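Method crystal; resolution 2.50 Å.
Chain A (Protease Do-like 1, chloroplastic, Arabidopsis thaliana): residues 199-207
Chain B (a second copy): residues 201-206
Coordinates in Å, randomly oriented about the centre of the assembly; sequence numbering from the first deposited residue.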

# COMPACT_ATOMS: atom_id res chain seq x y z
N TYR A 199 16.93 -9.01 13.73
CA TYR A 199 15.49 -9.14 13.82
C TYR A 199 15.03 -7.68 13.78
O TYR A 199 15.48 -6.86 14.58
CB TYR A 199 15.06 -9.79 15.14
CG TYR A 199 15.00 -11.29 15.11
CD1 TYR A 199 15.16 -12.00 13.91
CD2 TYR A 199 14.78 -12.03 16.28
CE1 TYR A 199 15.12 -13.40 13.88
CE2 TYR A 199 14.74 -13.43 16.27
CZ TYR A 199 14.90 -14.11 15.07
OH TYR A 199 14.84 -15.48 15.03
N SER A 200 14.15 -7.34 12.85
CA SER A 200 13.67 -5.97 12.76
C SER A 200 12.50 -5.82 11.80
O SER A 200 12.54 -6.27 10.67
CB SER A 200 14.80 -5.04 12.33
OG SER A 200 14.34 -3.70 12.35
N PRO A 201 11.45 -5.16 12.25
CA PRO A 201 10.32 -5.01 11.34
C PRO A 201 10.63 -3.91 10.35
O PRO A 201 10.01 -3.82 9.30
CB PRO A 201 9.17 -4.65 12.27
CG PRO A 201 9.86 -3.80 13.31
CD PRO A 201 11.15 -4.60 13.58
N SER A 202 11.61 -3.08 10.69
CA SER A 202 11.97 -1.96 9.84
C SER A 202 13.02 -2.35 8.84
O SER A 202 13.17 -1.71 7.81
CB SER A 202 12.52 -0.80 10.68
OG SER A 202 13.90 -0.98 10.97
N GLY A 203 13.76 -3.39 9.14
CA GLY A 203 14.81 -3.78 8.23
C GLY A 203 16.14 -3.18 8.66
O GLY A 203 17.20 -3.48 8.09
N ALA A 204 16.09 -2.30 9.66
CA ALA A 204 17.31 -1.71 10.15
C ALA A 204 17.41 -2.03 11.64
O ALA A 204 16.52 -2.59 12.24
CB ALA A 204 17.34 -0.24 9.91
N SER A 205 18.52 -1.65 12.24
CA SER A 205 18.73 -1.97 13.61
C SER A 205 17.70 -1.56 14.64
O SER A 205 17.25 -0.42 14.69
CB SER A 205 20.08 -1.43 14.04
OG SER A 205 20.51 -2.08 15.20
N SER A 206 17.31 -2.52 15.46
CA SER A 206 16.43 -2.21 16.56
C SER A 206 16.92 -2.96 17.78
O SER A 206 16.14 -3.41 18.59
CB SER A 206 14.96 -2.52 16.24
OG SER A 206 14.82 -3.67 15.46
N GLY A 207 18.22 -3.09 17.92
CA GLY A 207 18.70 -3.73 19.12
C GLY A 207 18.91 -5.23 19.18
O GLY A 207 19.41 -5.68 20.22
N PRO B 201 8.17 4.76 15.07
CA PRO B 201 7.35 4.69 13.86
C PRO B 201 7.40 3.31 13.20
O PRO B 201 6.59 3.02 12.33
CB PRO B 201 7.96 5.74 12.97
CG PRO B 201 9.42 5.68 13.37
CD PRO B 201 9.37 5.59 14.86
N SER B 202 8.34 2.47 13.62
CA SER B 202 8.47 1.15 13.01
C SER B 202 7.94 0.00 13.85
O SER B 202 7.60 -1.06 13.32
CB SER B 202 9.94 0.88 12.65
OG SER B 202 10.76 0.63 13.79
N GLY B 203 7.88 0.20 15.17
CA GLY B 203 7.43 -0.87 16.04
C GLY B 203 8.67 -1.59 16.52
O GLY B 203 8.62 -2.57 17.24
N ALA B 204 9.81 -1.11 16.08
CA ALA B 204 11.05 -1.69 16.49
C ALA B 204 11.65 -0.68 17.47
O ALA B 204 11.27 0.50 17.45
CB ALA B 204 11.97 -1.84 15.28
N SER B 205 12.58 -1.12 18.32
CA SER B 205 13.20 -0.21 19.24
C SER B 205 13.88 0.95 18.48
O SER B 205 14.63 0.74 17.54
CB SER B 205 14.24 -0.92 20.11
OG SER B 205 14.73 -0.01 21.06
N SER B 206 13.62 2.16 18.91
CA SER B 206 14.18 3.32 18.29
C SER B 206 14.94 4.12 19.38
O SER B 206 15.26 5.31 19.22
CB SER B 206 13.05 4.13 17.67
OG SER B 206 13.50 5.33 17.08

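Two irregular loops from copies of one protein meet here without a single hydrogen bond between them; the contact, burying 260 Å² in all, rests on small side chains fitting closely. Pro B201 stands clear of it. At Ser B202 the two copies of the same serine face each other, CB to CB of Ser A202 at 3.7 Å. Each serine turns its hydroxyl back on its own loop: Ser B202 OG accepts from Ala B204 N at 3.0 Å, and Ser A202 OG from Ala A204 N at 2.9 Å, which leaves the methylenes to touch. The ring of Pro A201 lies over the next turn of chain B, its CG 3.6 Å from Ser B202 O. Gly B203, with phi 94° and psi 1°, adopts a conformation in which a CB would jam against that preceding carbonyl. Ala B204 points its methyl toward chain A, where CB lies 3.3 Å from Pro A201 CD and 3.2 Å from Ser A206 CB, a tight apolar fit. Ser A200 OG helps to order the facing loop, accepting from Ser A206 OG at 3.1 Å. At Ser B205 the backbones draw close, and Ser A206 CA makes a CA-H...O contact with Ser B205 O at 3.6 Å. Ser B206 points away, its hydroxyl bonded elsewhere in the structure.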